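Local coordinates for Rv3651-like N-terminal domain-containing protein (Mycobacterium tuberculosis, PDB 4Q6U) that is of uncharacterised biochemical function but probably acts as a sensor, combining a GAF-like N-terminal domain with two PAS-like domains, at residues T53-L65 with R77-V91. Sequence-based numbering, arbitrary orientation.
Sequences TAIAETLQTGQSL and RTEPVIMTDGRMHGV
Two threonine hydroxyls meet between helix and sheet here: T58 OG1 lies 2.6 Å from T78 OG1, a short hydrogen bond between two buried residues. They join helix 48-61 to the antiparallel sheet of the N-terminal, GAF-like domain, in which the chain leaves the helix, turns, and adds edge strand 65-69 beside strand 74-82. T58 OG1 stands beside its own backbone N (chi1 -64°) and donates to A54 O at 2.9 Å, while T58 N reaches that oxygen from the opposite face of its carbonyl plane. Threonine suits this place because its other branch is apolar: T58 CG2 meets V91 CG2 tip to tip at 3.7 Å and crosses P80 at about a right angle, against its CB. On the T78 side the methyl packs against A54 CB, where alanine, with its single methyl, is consistent with a closest approach of 8.7 Å between the axes of helix 53-61 and strand 77-82.

Farther along the helix, L59 CD2 touches both M88 and V91, coming 3.5 Å from M88 CG. The selenomethionine M88 starts with CG anti to its backbone N and then bends at chi2 and chi3, which brings CE against the last helical turn, near T58 O and 3.7 Å from G62 CA. G62 ends the helix with a positive phi, which glycine, lacking a side chain, adopts readily, and turns the chain toward the sheet; its carbonyl oxygen faces P80 CG and I82 CD1. Beyond it, L65 and T78 form an antiparallel hydrogen-bonded pair, T78 N to L65 O being the straighter bond (170°, against 150° for L65 N to T78 O). Just outside that pair, E79 folds at chi2 so that its carboxylate doubles back toward S64, and S64 OG donates to E79 OE1 at 2.9 Å from above the carboxylate plane.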
loop_
_atom_site.group_PDB
_atom_site.type_symbol
_atom_site.label_atom_id
_atom_site.label_comp_id
_atom_site.label_asym_id
_atom_site.label_seq_id
_atom_site.Cartn_x
_atom_site.Cartn_y
_atom_site.Cartn_z
ATOM N N THR B 53 8.216 10.067 -39.257
ATOM C CA THR B 53 7.607 10.899 -40.289
ATOM C C THR B 53 6.099 10.659 -40.379
ATOM O O THR B 53 5.320 11.603 -40.517
ATOM C CB THR B 53 8.268 10.641 -41.662
ATOM O OG1 THR B 53 9.654 11.001 -41.593
ATOM C CG2 THR B 53 7.594 11.458 -42.752
ATOM N N ALA B 54 5.697 9.395 -40.284
ATOM C CA ALA B 54 4.286 9.027 -40.316
ATOM C C ALA B 54 3.513 9.674 -39.172
ATOM O O ALA B 54 2.418 10.200 -39.367
ATOM C CB ALA B 54 4.130 7.515 -40.257
ATOM N N ILE B 55 4.086 9.619 -37.976
ATOM C CA ILE B 55 3.445 10.196 -36.797
ATOM C C ILE B 55 3.375 11.718 -36.936
ATOM O O ILE B 55 2.338 12.328 -36.672
ATOM C CB ILE B 55 4.198 9.812 -35.500
ATOM C CG1 ILE B 55 4.149 8.298 -35.278
ATOM C CG2 ILE B 55 3.612 10.536 -34.284
ATOM C CD1 ILE B 55 5.032 7.819 -34.144
ATOM N N ALA B 56 4.481 12.315 -37.373
ATOM C CA ALA B 56 4.577 13.763 -37.506
ATOM C C ALA B 56 3.522 14.306 -38.465
ATOM O O ALA B 56 2.912 15.347 -38.201
ATOM C CB ALA B 56 5.974 14.158 -37.974
ATOM N N GLU B 57 3.312 13.595 -39.573
ATOM C CA GLU B 57 2.301 13.974 -40.560
ATOM C C GLU B 57 0.879 13.809 -40.007
ATOM O O GLU B 57 -0.003 14.626 -40.279
ATOM C CB GLU B 57 2.471 13.150 -41.839
ATOM N N THR B 58 0.662 12.753 -39.227
ATOM C CA THR B 58 -0.643 12.508 -38.622
ATOM C C THR B 58 -1.002 13.641 -37.675
ATOM O O THR B 58 -2.164 14.050 -37.591
ATOM C CB THR B 58 -0.672 11.173 -37.858
ATOM O OG1 THR B 58 -0.469 10.099 -38.781
ATOM C CG2 THR B 58 -2.010 10.977 -37.153
ATOM N N LEU B 59 0.002 14.157 -36.975
ATOM C CA LEU B 59 -0.202 15.312 -36.111
ATOM C C LEU B 59 -0.580 16.530 -36.952
ATOM O O LEU B 59 -1.489 17.272 -36.612
ATOM C CB LEU B 59 1.050 15.602 -35.281
ATOM C CG LEU B 59 1.423 14.554 -34.233
ATOM C CD1 LEU B 59 2.554 15.051 -33.348
ATOM C CD2 LEU B 59 0.206 14.206 -33.412
ATOM N N GLN B 60 0.127 16.707 -38.059
ATOM C CA GLN B 60 -0.103 17.812 -38.992
ATOM C C GLN B 60 -1.513 17.850 -39.570
ATOM O O GLN B 60 -2.173 18.889 -39.587
ATOM C CB GLN B 60 0.881 17.716 -40.155
ATOM C CG GLN B 60 2.050 18.671 -40.128
ATOM C CD GLN B 60 2.938 18.474 -41.338
ATOM O OE1 GLN B 60 2.804 17.483 -42.055
ATOM N NE2 GLN B 60 3.841 19.419 -41.581
ATOM N N THR B 61 -1.946 16.700 -40.066
ATOM C CA THR B 61 -3.132 16.594 -40.897
ATOM C C THR B 61 -4.388 16.236 -40.135
ATOM O O THR B 61 -5.490 16.430 -40.647
ATOM C CB THR B 61 -2.935 15.530 -41.987
ATOM O OG1 THR B 61 -2.736 14.246 -41.372
ATOM C CG2 THR B 61 -1.731 15.879 -42.864
ATOM N N GLY B 62 -4.218 15.681 -38.932
ATOM C CA GLY B 62 -5.336 15.206 -38.134
ATOM C C GLY B 62 -6.023 14.008 -38.765
ATOM O O GLY B 62 -7.142 13.643 -38.398
ATOM N N GLN B 63 -5.334 13.382 -39.713
ATOM C CA GLN B 63 -5.921 12.331 -40.529
ATOM C C GLN B 63 -5.304 10.957 -40.280
ATOM O O GLN B 63 -4.147 10.846 -39.885
ATOM C CB GLN B 63 -5.769 12.692 -42.008
ATOM C CG GLN B 63 -6.631 13.865 -42.432
ATOM C CD GLN B 63 -8.069 13.453 -42.648
ATOM O OE1 GLN B 63 -8.366 12.668 -43.552
ATOM N NE2 GLN B 63 -8.968 13.967 -41.817
ATOM N N SER B 64 -6.093 9.916 -40.521
ATOM C CA SER B 64 -5.567 8.572 -40.643
ATOM C C SER B 64 -4.710 8.518 -41.903
ATOM O O SER B 64 -5.131 8.980 -42.955
ATOM C CB SER B 64 -6.698 7.547 -40.712
ATOM O OG SER B 64 -7.531 7.638 -39.570
ATOM N N LEU B 65 -3.506 7.971 -41.796
ATOM C CA LEU B 65 -2.608 7.925 -42.948
ATOM C C LEU B 65 -2.171 6.511 -43.287
ATOM O O LEU B 65 -2.113 5.636 -42.422
ATOM C CB LEU B 65 -1.369 8.785 -42.701
ATOM C CG LEU B 65 -1.589 10.290 -42.573
ATOM C CD1 LEU B 65 -0.280 10.978 -42.235
ATOM C CD2 LEU B 65 -2.169 10.838 -43.862
ATOM N N ARG B 77 0.882 2.494 -40.889
ATOM C CA ARG B 77 -0.485 2.983 -40.769
ATOM C C ARG B 77 -0.655 3.704 -39.451
ATOM O O ARG B 77 -0.220 3.224 -38.408
ATOM C CB ARG B 77 -1.482 1.838 -40.908
ATOM C CG ARG B 77 -1.269 1.030 -42.180
ATOM C CD ARG B 77 -2.393 0.050 -42.400
ATOM N NE ARG B 77 -3.693 0.698 -42.274
ATOM C CZ ARG B 77 -4.783 0.308 -42.925
ATOM N NH1 ARG B 77 -4.722 -0.727 -43.757
ATOM N NH2 ARG B 77 -5.929 0.957 -42.752
ATOM N N THR B 78 -1.255 4.885 -39.515
ATOM C CA THR B 78 -1.452 5.683 -38.323
ATOM C C THR B 78 -2.919 6.069 -38.134
ATOM O O THR B 78 -3.641 6.348 -39.092
ATOM C CB THR B 78 -0.594 6.963 -38.354
ATOM O OG1 THR B 78 -0.810 7.665 -39.583
ATOM C CG2 THR B 78 0.883 6.626 -38.222
ATOM N N GLU B 79 -3.333 6.070 -36.871
ATOM C CA GLU B 79 -4.679 6.427 -36.459
ATOM C C GLU B 79 -4.578 7.499 -35.393
ATOM O O GLU B 79 -4.015 7.252 -34.323
ATOM C CB GLU B 79 -5.425 5.208 -35.907
ATOM C CG GLU B 79 -5.691 4.124 -36.926
ATOM C CD GLU B 79 -6.621 4.582 -38.022
ATOM O OE1 GLU B 79 -7.530 5.380 -37.734
ATOM O OE2 GLU B 79 -6.431 4.154 -39.172
ATOM N N PRO B 80 -5.101 8.697 -35.681
ATOM C CA PRO B 80 -5.101 9.768 -34.685
ATOM C C PRO B 80 -6.005 9.426 -33.503
ATOM O O PRO B 80 -7.017 8.747 -33.683
ATOM C CB PRO B 80 -5.654 10.970 -35.470
ATOM C CG PRO B 80 -6.509 10.358 -36.502
ATOM C CD PRO B 80 -5.743 9.132 -36.936
ATOM N N VAL B 81 -5.628 9.871 -32.311
ATOM C CA VAL B 81 -6.522 9.805 -31.172
ATOM C C VAL B 81 -6.874 11.237 -30.802
ATOM O O VAL B 81 -6.058 11.960 -30.222
ATOM C CB VAL B 81 -5.900 9.090 -29.969
ATOM C CG1 VAL B 81 -6.967 8.822 -28.917
ATOM C CG2 VAL B 81 -5.256 7.781 -30.405
ATOM N N ILE B 82 -8.084 11.649 -31.158
ATOM C CA ILE B 82 -8.447 13.051 -31.061
ATOM C C ILE B 82 -9.581 13.255 -30.074
ATOM O O ILE B 82 -10.643 12.648 -30.201
ATOM C CB ILE B 82 -8.837 13.609 -32.435
ATOM C CG1 ILE B 82 -7.703 13.347 -33.430
ATOM C CG2 ILE B 82 -9.145 15.095 -32.332
ATOM C CD1 ILE B 82 -7.995 13.803 -34.856
HETATM N N MSE B 83 -9.315 14.092 -29.076
HETATM C CA MSE B 83 -10.275 14.437 -28.032
HETATM C C MSE B 83 -11.407 15.233 -28.656
HETATM O O MSE B 83 -11.212 15.863 -29.689
HETATM C CB MSE B 83 -9.586 15.241 -26.931
HETATM C CG MSE B 83 -10.477 15.616 -25.756
HETATM SE SE MSE B 83 -11.339 14.027 -25.053
HETATM C CE MSE B 83 -12.548 14.895 -23.741
ATOM N N THR B 84 -12.586 15.221 -28.049
ATOM C CA THR B 84 -13.723 15.890 -28.696
ATOM C C THR B 84 -13.622 17.420 -28.712
ATOM O O THR B 84 -14.481 18.094 -29.292
ATOM C CB THR B 84 -15.058 15.483 -28.043
ATOM O OG1 THR B 84 -14.937 15.537 -26.616
ATOM C CG2 THR B 84 -15.429 14.057 -28.474
ATOM N N ASP B 85 -12.573 17.977 -28.116
ATOM C CA ASP B 85 -12.312 19.407 -28.291
ATOM C C ASP B 85 -11.396 19.669 -29.495
ATOM O O ASP B 85 -10.960 20.796 -29.715
ATOM C CB ASP B 85 -11.707 20.017 -27.018
ATOM C CG ASP B 85 -10.500 19.247 -26.513
ATOM O OD1 ASP B 85 -9.910 18.483 -27.303
ATOM O OD2 ASP B 85 -10.141 19.412 -25.321
ATOM N N GLY B 86 -11.093 18.615 -30.254
ATOM C CA GLY B 86 -10.256 18.721 -31.439
ATOM C C GLY B 86 -8.772 18.484 -31.204
ATOM O O GLY B 86 -7.985 18.474 -32.147
ATOM N N ARG B 87 -8.389 18.284 -29.947
ATOM C CA ARG B 87 -6.985 18.124 -29.572
ATOM C C ARG B 87 -6.484 16.703 -29.754
ATOM O O ARG B 87 -7.122 15.739 -29.336
ATOM C CB ARG B 87 -6.767 18.543 -28.112
ATOM C CG ARG B 87 -7.023 20.022 -27.855
ATOM C CD ARG B 87 -5.935 20.878 -28.483
ATOM N NE ARG B 87 -4.606 20.431 -28.072
ATOM C CZ ARG B 87 -4.023 20.772 -26.927
ATOM N NH1 ARG B 87 -4.649 21.572 -26.065
ATOM N NH2 ARG B 87 -2.810 20.310 -26.642
HETATM N N MSE B 88 -5.319 16.584 -30.370
HETATM C CA MSE B 88 -4.698 15.287 -30.589
HETATM C C MSE B 88 -3.997 14.817 -29.327
HETATM O O MSE B 88 -3.060 15.464 -28.868
HETATM C CB MSE B 88 -3.708 15.378 -31.743
HETATM C CG MSE B 88 -3.023 14.080 -32.060
HETATM SE SE MSE B 88 -3.684 13.275 -33.691
HETATM C CE MSE B 88 -3.862 14.880 -34.781
ATOM N N HIS B 89 -4.460 13.709 -28.751
ATOM C CA HIS B 89 -3.846 13.173 -27.544
ATOM C C HIS B 89 -2.763 12.157 -27.865
ATOM O O HIS B 89 -1.837 11.935 -27.075
ATOM C CB HIS B 89 -4.896 12.517 -26.646
ATOM C CG HIS B 89 -5.712 13.495 -25.865
ATOM N ND1 HIS B 89 -6.293 13.180 -24.653
ATOM C CD2 HIS B 89 -6.043 14.784 -26.114
ATOM C CE1 HIS B 89 -6.947 14.230 -24.195
ATOM N NE2 HIS B 89 -6.812 15.219 -25.063
ATOM N N GLY B 90 -2.903 11.512 -29.010
ATOM C CA GLY B 90 -1.943 10.500 -29.399
ATOM C C GLY B 90 -2.176 9.976 -30.799
ATOM O O GLY B 90 -3.092 10.414 -31.501
ATOM N N VAL B 91 -1.323 9.037 -31.191
ATOM C CA VAL B 91 -1.388 8.390 -32.491
ATOM C C VAL B 91 -1.144 6.897 -32.290
ATOM O O VAL B 91 -0.236 6.509 -31.553
ATOM C CB VAL B 91 -0.336 8.966 -33.482
ATOM C CG1 VAL B 91 -0.299 8.158 -34.788
ATOM C CG2 VAL B 91 -0.597 10.436 -33.756
#